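150aa long hypothetical histidine triad nucleotide-binding protein (Sulfolobus tokodaii, PDB 2EO4) probably binds nucleotides and hydrolyses their phosphate linkages as a zinc-containing member of the histidine triad (HIT) family, possibly acting as an adenylylsulfatase. Local coordinates at residues 4-9 / 13-18; 42-47 / 52-57; 112-115 / 119-122. All coordinates share one frame; numbering follows the deposited sequence.

Interaction 1 of 3, residues 4-9 / 13-18; sequences CSIINR and GYFVYE. With ZN (zinc ion), chain B.
R9 reaches from the end of helix 2-7 to grip E18 with both terminal nitrogens in an end-on, two-bond salt bridge. NH1 of R9 meets OE2 of E18 at 3.1 Å, and NH2 of R9 meets OE1 of E18 at 2.9 Å. Both bonds are nearly straight and use the syn side of the carboxylate, whose plane lies 16° from the guanidinium's. Each side of the bridge has another partner: NH1 of R9 also bonds the backbone O of I7 at 3.0 Å, and OE2 of E18 makes a second salt bridge, to K41.

The same guanidinium lies flat on the F15 ring in an off-centre cation-pi stack, CZ of R9 standing 4.0 Å from the ring centroid with the planes 12° apart. A bend at chi2 (63°) curls the arginine chain back to bring its flat end over the phenyl.

Two isoleucines make the apolar part of the contact with F15. CG2 of I6 touches CE1 of F15 at 3.8 Å, while CD1 of I7 approaches CE2 of F15 at 4.0 Å. A polar neighbour, the carbonyl oxygen of I6, lies at the ring edge. CG2 of I6 also rests 3.9 Å from CA of G13, where no side chain intervenes.

R9, with positive phi, ends the helix in a Schellman motif. Farther back, C4 SG binds zinc at 2.3 Å, alongside C1, H43 and H94. The contact pins the C-terminal end of helix 2-7 onto strand 15-18, an outermost strand of this chain's five-stranded antiparallel sheet. Held this way, the guanidinium is probably restricted in rotation: carboxylate and carbonyl bonds lie in its plane, and the F15 ring supports one face, while E18 probably compensates its charge.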
loop_
_atom_site.group_PDB
_atom_site.type_symbol
_atom_site.label_atom_id
_atom_site.label_comp_id
_atom_site.label_asym_id
_atom_site.label_seq_id
_atom_site.Cartn_x
_atom_site.Cartn_y
_atom_site.Cartn_z
ATOM N N CYS A 4 4.802 9.838 -16.458
ATOM C CA CYS A 4 5.950 10.661 -16.824
ATOM C C CYS A 4 5.429 11.815 -17.684
ATOM O O CYS A 4 5.903 12.948 -17.580
ATOM C CB CYS A 4 6.985 9.845 -17.609
ATOM S SG CYS A 4 8.044 8.777 -16.592
ATOM N N SER A 5 4.434 11.524 -18.521
ATOM C CA SER A 5 3.846 12.543 -19.387
ATOM C C SER A 5 3.158 13.636 -18.578
ATOM O O SER A 5 3.274 14.820 -18.890
ATOM C CB SER A 5 2.837 11.916 -20.356
ATOM O OG SER A 5 3.480 11.065 -21.291
ATOM N N ILE A 6 2.427 13.242 -17.543
ATOM C CA ILE A 6 1.745 14.219 -16.713
ATOM C C ILE A 6 2.774 15.051 -15.946
ATOM O O ILE A 6 2.612 16.260 -15.785
ATOM C CB ILE A 6 0.766 13.522 -15.743
ATOM C CG1 ILE A 6 -0.389 12.915 -16.551
ATOM C CG2 ILE A 6 0.238 14.512 -14.718
ATOM C CD1 ILE A 6 -1.334 12.032 -15.752
ATOM N N ILE A 7 3.838 14.403 -15.483
ATOM C CA ILE A 7 4.890 15.104 -14.753
ATOM C C ILE A 7 5.534 16.164 -15.645
ATOM O O ILE A 7 5.828 17.278 -15.196
ATOM C CB ILE A 7 5.989 14.124 -14.278
ATOM C CG1 ILE A 7 5.432 13.201 -13.191
ATOM C CG2 ILE A 7 7.201 14.898 -13.762
ATOM C CD1 ILE A 7 4.956 13.929 -11.958
ATOM N N ASN A 8 5.747 15.809 -16.908
ATOM C CA ASN A 8 6.369 16.717 -17.869
ATOM C C ASN A 8 5.382 17.664 -18.547
ATOM O O ASN A 8 5.751 18.397 -19.470
ATOM C CB ASN A 8 7.126 15.919 -18.933
ATOM C CG ASN A 8 8.282 15.126 -18.352
ATOM O OD1 ASN A 8 9.050 15.639 -17.542
ATOM N ND2 ASN A 8 8.419 13.872 -18.774
ATOM N N ARG A 9 4.134 17.647 -18.088
ATOM C CA ARG A 9 3.090 18.508 -18.637
ATOM C C ARG A 9 2.839 18.277 -20.124
ATOM O O ARG A 9 2.548 19.217 -20.869
ATOM C CB ARG A 9 3.435 19.983 -18.400
ATOM C CG ARG A 9 2.988 20.529 -17.046
ATOM C CD ARG A 9 3.670 19.844 -15.868
ATOM N NE ARG A 9 3.198 20.404 -14.603
ATOM C CZ ARG A 9 3.692 20.099 -13.407
ATOM N NH1 ARG A 9 4.684 19.227 -13.295
ATOM N NH2 ARG A 9 3.194 20.674 -12.321
ATOM N N GLY A 13 -3.298 16.578 -16.259
ATOM C CA GLY A 13 -3.416 15.925 -14.969
ATOM C C GLY A 13 -3.563 17.000 -13.907
ATOM O O GLY A 13 -2.950 18.062 -14.017
ATOM N N TYR A 14 -4.382 16.746 -12.891
ATOM C CA TYR A 14 -4.580 17.715 -11.817
ATOM C C TYR A 14 -3.750 17.380 -10.581
ATOM O O TYR A 14 -4.065 16.447 -9.847
ATOM C CB TYR A 14 -6.061 17.794 -11.426
ATOM C CG TYR A 14 -6.925 18.488 -12.455
ATOM C CD1 TYR A 14 -7.255 17.861 -13.658
ATOM C CD2 TYR A 14 -7.391 19.784 -12.238
ATOM C CE1 TYR A 14 -8.027 18.512 -14.621
ATOM C CE2 TYR A 14 -8.162 20.444 -13.192
ATOM C CZ TYR A 14 -8.476 19.803 -14.380
ATOM O OH TYR A 14 -9.234 20.452 -15.329
ATOM N N PHE A 15 -2.693 18.155 -10.354
ATOM C CA PHE A 15 -1.819 17.946 -9.201
ATOM C C PHE A 15 -2.435 18.458 -7.905
ATOM O O PHE A 15 -3.003 19.551 -7.874
ATOM C CB PHE A 15 -0.480 18.676 -9.388
ATOM C CG PHE A 15 0.404 18.087 -10.444
ATOM C CD1 PHE A 15 0.073 18.193 -11.790
ATOM C CD2 PHE A 15 1.585 17.438 -10.091
ATOM C CE1 PHE A 15 0.906 17.664 -12.770
ATOM C CE2 PHE A 15 2.425 16.905 -11.063
ATOM C CZ PHE A 15 2.086 17.019 -12.407
ATOM N N VAL A 16 -2.316 17.675 -6.836
ATOM C CA VAL A 16 -2.809 18.100 -5.530
ATOM C C VAL A 16 -1.611 18.193 -4.587
ATOM O O VAL A 16 -1.711 18.726 -3.481
ATOM C CB VAL A 16 -3.874 17.135 -4.940
ATOM C CG1 VAL A 16 -5.113 17.124 -5.836
ATOM C CG2 VAL A 16 -3.301 15.735 -4.782
ATOM N N TYR A 17 -0.476 17.668 -5.042
ATOM C CA TYR A 17 0.769 17.711 -4.280
ATOM C C TYR A 17 1.956 17.549 -5.211
ATOM O O TYR A 17 1.913 16.778 -6.171
ATOM C CB TYR A 17 0.839 16.595 -3.228
ATOM C CG TYR A 17 2.165 16.579 -2.485
ATOM C CD1 TYR A 17 2.372 17.396 -1.376
ATOM C CD2 TYR A 17 3.229 15.791 -2.930
ATOM C CE1 TYR A 17 3.605 17.434 -0.726
ATOM C CE2 TYR A 17 4.472 15.821 -2.288
ATOM C CZ TYR A 17 4.649 16.647 -1.187
ATOM O OH TYR A 17 5.868 16.689 -0.546
ATOM N N GLU A 18 3.028 18.275 -4.927
ATOM C CA GLU A 18 4.221 18.154 -5.743
ATOM C C GLU A 18 5.439 18.745 -5.060
ATOM O O GLU A 18 5.357 19.787 -4.410
ATOM C CB GLU A 18 4.018 18.827 -7.110
ATOM C CG GLU A 18 5.248 18.760 -8.023
ATOM C CD GLU A 18 5.007 19.341 -9.414
ATOM O OE1 GLU A 18 4.104 20.189 -9.569
ATOM O OE2 GLU A 18 5.738 18.958 -10.352
HETATM ZN ZN ZN B . 6.829 6.863 -16.032
#

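Interaction 2 of 3, residues 42-47 / 52-57; sequences KHFENY and EDTLAE. With ZN (zinc ion), chain B.
L55 drops a methyl onto the face of the Y47 ring. Its CD2 lies 3.7 Å from the centroid of that ring and 13° off the normal, a CH-pi contact centred over the aromatic face. CD1 of L55 lies over the same face, displaced toward the rim, 3.7 Å from CE1 of Y47; both methyls therefore rest on one face. Alongside, F44 meets T54: CE2 of F44 is 3.8 Å from OG1 and 3.9 Å from CG2 of T54, so the ring touches both branches of the threonine at a slant. No hydrogen bond joins the two segments.

In the next shell, polar ends find partners elsewhere. T54 OG1 is bonded to D51, and Y47 OH to the backbone O of A59 of the second subunit. CG of Y47 is anti to its backbone nitrogen (chi1 -169°), which brings the ring under L55, with its hydroxyl directed toward the second subunit.

On the far side of F44, H43 binds the zinc ion through ND1 at 2.0 Å, sharing it with C1, C4 and H94. Its other nitrogen, NE2, donates to OE2 of E45 at 3.0 Å; the carboxylate oxygen lies in the imidazole plane, although the bond reaches it from above the plane of the carboxylate. That bond would steady the ring orientation at the metal, and F44 is tied through its backbone to L95.

Thus the loop following strand 36-40 packs against the first turns of helix 52-72. Y47 also lies on T82 and I84 of strand 77-84, T54 touches F22 of strand 22-26, and at the dimer interface Y47 packs on L80 and L55 on K63, both of the second subunit.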
loop_
_atom_site.group_PDB
_atom_site.type_symbol
_atom_site.label_atom_id
_atom_site.label_comp_id
_atom_site.label_asym_id
_atom_site.label_seq_id
_atom_site.Cartn_x
_atom_site.Cartn_y
_atom_site.Cartn_z
ATOM N N LYS A 42 10.540 9.915 -10.661
ATOM C CA LYS A 42 11.419 9.012 -11.394
ATOM C C LYS A 42 10.615 7.768 -11.765
ATOM O O LYS A 42 9.820 7.269 -10.965
ATOM C CB LYS A 42 12.625 8.613 -10.545
ATOM C CG LYS A 42 13.551 7.633 -11.244
ATOM C CD LYS A 42 14.814 7.380 -10.440
ATOM C CE LYS A 42 15.743 6.422 -11.169
ATOM N NZ LYS A 42 17.009 6.196 -10.417
ATOM N N HIS A 43 10.835 7.269 -12.976
ATOM C CA HIS A 43 10.114 6.107 -13.477
ATOM C C HIS A 43 10.630 4.752 -12.985
ATOM O O HIS A 43 11.786 4.398 -13.199
ATOM C CB HIS A 43 10.130 6.124 -15.011
ATOM C CG HIS A 43 9.302 5.047 -15.638
ATOM N ND1 HIS A 43 8.001 5.250 -16.050
ATOM C CD2 HIS A 43 9.584 3.751 -15.911
ATOM C CE1 HIS A 43 7.520 4.125 -16.549
ATOM N NE2 HIS A 43 8.460 3.201 -16.475
ATOM N N PHE A 44 9.750 4.009 -12.319
ATOM C CA PHE A 44 10.036 2.661 -11.825
ATOM C C PHE A 44 8.833 1.839 -12.284
ATOM O O PHE A 44 7.696 2.283 -12.144
ATOM C CB PHE A 44 10.121 2.627 -10.293
ATOM C CG PHE A 44 11.328 3.318 -9.733
ATOM C CD1 PHE A 44 12.600 2.782 -9.916
ATOM C CD2 PHE A 44 11.195 4.503 -9.019
ATOM C CE1 PHE A 44 13.723 3.418 -9.389
ATOM C CE2 PHE A 44 12.311 5.148 -8.488
ATOM C CZ PHE A 44 13.577 4.601 -8.675
ATOM N N GLU A 45 9.080 0.657 -12.839
ATOM C CA GLU A 45 8.000 -0.192 -13.337
ATOM C C GLU A 45 6.940 -0.513 -12.293
ATOM O O GLU A 45 5.743 -0.547 -12.596
ATOM C CB GLU A 45 8.566 -1.502 -13.887
ATOM C CG GLU A 45 9.349 -1.342 -15.179
ATOM C CD GLU A 45 8.474 -0.886 -16.332
ATOM O OE1 GLU A 45 7.524 -1.619 -16.683
ATOM O OE2 GLU A 45 8.734 0.204 -16.885
ATOM N N ASN A 46 7.390 -0.761 -11.069
ATOM C CA ASN A 46 6.492 -1.099 -9.973
ATOM C C ASN A 46 7.201 -0.903 -8.637
ATOM O O ASN A 46 8.348 -0.456 -8.591
ATOM C CB ASN A 46 6.022 -2.550 -10.115
ATOM C CG ASN A 46 7.178 -3.533 -10.149
ATOM O OD1 ASN A 46 7.973 -3.597 -9.214
ATOM N ND2 ASN A 46 7.277 -4.304 -11.231
ATOM N N TYR A 47 6.509 -1.245 -7.553
ATOM C CA TYR A 47 7.035 -1.095 -6.198
ATOM C C TYR A 47 8.355 -1.831 -5.954
ATOM O O TYR A 47 9.246 -1.318 -5.276
ATOM C CB TYR A 47 5.970 -1.586 -5.205
ATOM C CG TYR A 47 6.236 -1.254 -3.752
ATOM C CD1 TYR A 47 7.057 -2.060 -2.964
ATOM C CD2 TYR A 47 5.643 -0.140 -3.159
ATOM C CE1 TYR A 47 7.277 -1.769 -1.619
ATOM C CE2 TYR A 47 5.856 0.161 -1.815
ATOM C CZ TYR A 47 6.671 -0.655 -1.052
ATOM O OH TYR A 47 6.876 -0.357 0.274
ATOM N N GLU A 52 15.212 1.755 -1.967
ATOM C CA GLU A 52 14.682 1.975 -0.623
ATOM C C GLU A 52 14.444 3.433 -0.239
ATOM O O GLU A 52 13.469 3.738 0.447
ATOM C CB GLU A 52 15.590 1.314 0.419
ATOM C CG GLU A 52 15.703 -0.193 0.266
ATOM C CD GLU A 52 16.390 -0.847 1.449
ATOM O OE1 GLU A 52 17.423 -0.317 1.907
ATOM O OE2 GLU A 52 15.903 -1.894 1.916
ATOM N N ASP A 53 15.324 4.335 -0.663
ATOM C CA ASP A 53 15.143 5.743 -0.326
ATOM C C ASP A 53 13.880 6.306 -0.975
ATOM O O ASP A 53 13.170 7.111 -0.373
ATOM C CB ASP A 53 16.365 6.566 -0.743
ATOM C CG ASP A 53 17.596 6.229 0.076
ATOM O OD1 ASP A 53 17.441 5.877 1.266
ATOM O OD2 ASP A 53 18.715 6.324 -0.470
ATOM N N THR A 54 13.601 5.886 -2.203
ATOM C CA THR A 54 12.402 6.343 -2.892
ATOM C C THR A 54 11.162 5.803 -2.178
ATOM O O THR A 54 10.196 6.533 -1.953
ATOM C CB THR A 54 12.373 5.864 -4.361
ATOM O OG1 THR A 54 13.423 6.505 -5.096
ATOM C CG2 THR A 54 11.039 6.211 -5.011
ATOM N N LEU A 55 11.194 4.522 -1.823
ATOM C CA LEU A 55 10.060 3.902 -1.141
ATOM C C LEU A 55 9.812 4.527 0.226
ATOM O O LEU A 55 8.664 4.699 0.641
ATOM C CB LEU A 55 10.285 2.391 -0.989
ATOM C CG LEU A 55 10.269 1.567 -2.279
ATOM C CD1 LEU A 55 10.483 0.096 -1.952
ATOM C CD2 LEU A 55 8.933 1.754 -2.995
ATOM N N ALA A 56 10.888 4.872 0.925
ATOM C CA ALA A 56 10.766 5.479 2.246
ATOM C C ALA A 56 10.100 6.846 2.165
ATOM O O ALA A 56 9.198 7.155 2.948
ATOM C CB ALA A 56 12.148 5.605 2.896
ATOM N N GLU A 57 10.543 7.667 1.219
ATOM C CA GLU A 57 9.973 8.998 1.061
ATOM C C GLU A 57 8.559 8.902 0.502
ATOM O O GLU A 57 7.695 9.708 0.843
ATOM C CB GLU A 57 10.850 9.846 0.137
ATOM C CG GLU A 57 10.422 11.305 0.036
ATOM C CD GLU A 57 10.235 11.965 1.395
ATOM O OE1 GLU A 57 11.084 11.753 2.292
ATOM O OE2 GLU A 57 9.240 12.706 1.563
HETATM ZN ZN ZN B . 6.829 6.863 -16.032
#

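Interaction 3 of 3, residues 112-115 / 119-122; sequences KSFK and EQEK
Q120 plants its side-chain amide against the backbone of K115 and beside the ring of F114. From CB the chain turns at chi2 (-60°), which folds its end back toward the 112-115 segment. CG comes first to the aromatic neighbour, 4.1 Å from CE1 of F114. One atom further, CD lies 3.7 Å from CD1 of F114, and the amide and phenyl planes are 23° apart. The ring also packs on P30 and Y107, and P30 touches Q120 as well.

At this point the chain is in the long loop between strand 97-102 and helix 122-143, beyond the last sheet strand, and away from the zinc site. The amide spans the N-H and C=O of K115 with its acceptor and donor, a backbone-like pairing. OE1 accepts from K115 N at 3.0 Å, almost straight (176°), in the carbonyl plane and on a lone pair. The same oxygen is 3.4 Å from CD1 of F114. NE2 gives a short bond of 2.6 Å to K115 O, arriving above that carbonyl's plane, and it also bonds K118 O.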
loop_
_atom_site.group_PDB
_atom_site.type_symbol
_atom_site.label_atom_id
_atom_site.label_comp_id
_atom_site.label_asym_id
_atom_site.label_seq_id
_atom_site.Cartn_x
_atom_site.Cartn_y
_atom_site.Cartn_z
ATOM N N LYS A 112 -21.206 17.546 -5.809
ATOM C CA LYS A 112 -22.362 17.225 -6.634
ATOM C C LYS A 112 -22.265 15.827 -7.226
ATOM O O LYS A 112 -21.483 14.998 -6.758
ATOM C CB LYS A 112 -22.518 18.257 -7.755
ATOM C CG LYS A 112 -23.075 19.594 -7.285
ATOM C CD LYS A 112 -22.172 20.254 -6.256
ATOM C CE LYS A 112 -22.869 21.424 -5.583
ATOM N NZ LYS A 112 -24.080 20.978 -4.835
ATOM N N SER A 113 -23.069 15.574 -8.254
ATOM C CA SER A 113 -23.098 14.278 -8.920
ATOM C C SER A 113 -21.703 13.721 -9.185
ATOM O O SER A 113 -20.796 14.441 -9.600
ATOM C CB SER A 113 -23.862 14.384 -10.241
ATOM O OG SER A 113 -23.224 15.290 -11.123
ATOM N N PHE A 114 -21.548 12.426 -8.935
ATOM C CA PHE A 114 -20.283 11.738 -9.148
ATOM C C PHE A 114 -20.585 10.432 -9.870
ATOM O O PHE A 114 -21.489 9.693 -9.477
ATOM C CB PHE A 114 -19.606 11.439 -7.806
ATOM C CG PHE A 114 -18.319 10.672 -7.932
ATOM C CD1 PHE A 114 -17.154 11.303 -8.359
ATOM C CD2 PHE A 114 -18.277 9.310 -7.650
ATOM C CE1 PHE A 114 -15.966 10.585 -8.506
ATOM C CE2 PHE A 114 -17.095 8.583 -7.794
ATOM C CZ PHE A 114 -15.938 9.223 -8.224
ATOM N N LYS A 115 -19.835 10.151 -10.929
ATOM C CA LYS A 115 -20.029 8.929 -11.697
ATOM C C LYS A 115 -18.850 7.984 -11.479
ATOM O O LYS A 115 -17.823 8.094 -12.150
ATOM C CB LYS A 115 -20.168 9.262 -13.184
ATOM C CG LYS A 115 -21.346 10.177 -13.502
ATOM C CD LYS A 115 -21.403 10.531 -14.983
ATOM C CE LYS A 115 -21.626 9.298 -15.851
ATOM N NZ LYS A 115 -21.654 9.632 -17.305
ATOM N N GLU A 119 -14.929 9.098 -16.283
ATOM C CA GLU A 119 -14.315 10.421 -16.341
ATOM C C GLU A 119 -15.381 11.388 -15.839
ATOM O O GLU A 119 -16.554 11.253 -16.188
ATOM C CB GLU A 119 -13.938 10.772 -17.780
ATOM C CG GLU A 119 -13.086 12.021 -17.918
ATOM C CD GLU A 119 -12.826 12.390 -19.367
ATOM O OE1 GLU A 119 -12.734 11.470 -20.209
ATOM O OE2 GLU A 119 -12.700 13.596 -19.662
ATOM N N GLN A 120 -14.982 12.354 -15.016
ATOM C CA GLN A 120 -15.929 13.320 -14.471
ATOM C C GLN A 120 -15.926 14.601 -15.292
ATOM O O GLN A 120 -15.125 14.762 -16.212
ATOM C CB GLN A 120 -15.565 13.667 -13.022
ATOM C CG GLN A 120 -15.334 12.466 -12.119
ATOM C CD GLN A 120 -16.551 11.574 -12.004
ATOM O OE1 GLN A 120 -17.638 12.028 -11.638
ATOM N NE2 GLN A 120 -16.375 10.293 -12.313
ATOM N N GLU A 121 -16.832 15.514 -14.957
ATOM C CA GLU A 121 -16.898 16.793 -15.648
ATOM C C GLU A 121 -15.739 17.633 -15.123
ATOM O O GLU A 121 -15.262 17.403 -14.014
ATOM C CB GLU A 121 -18.229 17.488 -15.354
ATOM C CG GLU A 121 -19.441 16.729 -15.868
ATOM C CD GLU A 121 -19.346 16.425 -17.353
ATOM O OE1 GLU A 121 -19.188 17.378 -18.145
ATOM O OE2 GLU A 121 -19.426 15.235 -17.729
ATOM N N LYS A 122 -15.285 18.594 -15.921
ATOM C CA LYS A 122 -14.170 19.454 -15.537
ATOM C C LYS A 122 -14.301 20.013 -14.121
ATOM O O LYS A 122 -13.321 20.073 -13.376
ATOM C CB LYS A 122 -14.035 20.616 -16.525
ATOM C CG LYS A 122 -12.895 21.571 -16.197
ATOM C CD LYS A 122 -12.874 22.778 -17.126
ATOM C CE LYS A 122 -12.664 22.371 -18.575
ATOM N NZ LYS A 122 -12.655 23.557 -19.482
#

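Overall arrangement
From the N terminus, interaction 1 comes first, closing the turn of residues 10-12 between helix 2-7 and edge strand 15-18. Interaction 2 then closes the 48-51 turn, joining the loop after strand 36-40 to the start of helix 52-72. Interaction 3 closes 116-118, within the loop leading into helix 122-143. The three follow one another in series, with none nested or crossed. Interactions 1 and 2 converge on zinc, where C4 and H43 are both ligands. Interactions 1 and 3 touch where Y14 packs on K122. Interactions 2 and 3 stay apart on opposite sides of the chain's centre, their centres about 31 Å from each other.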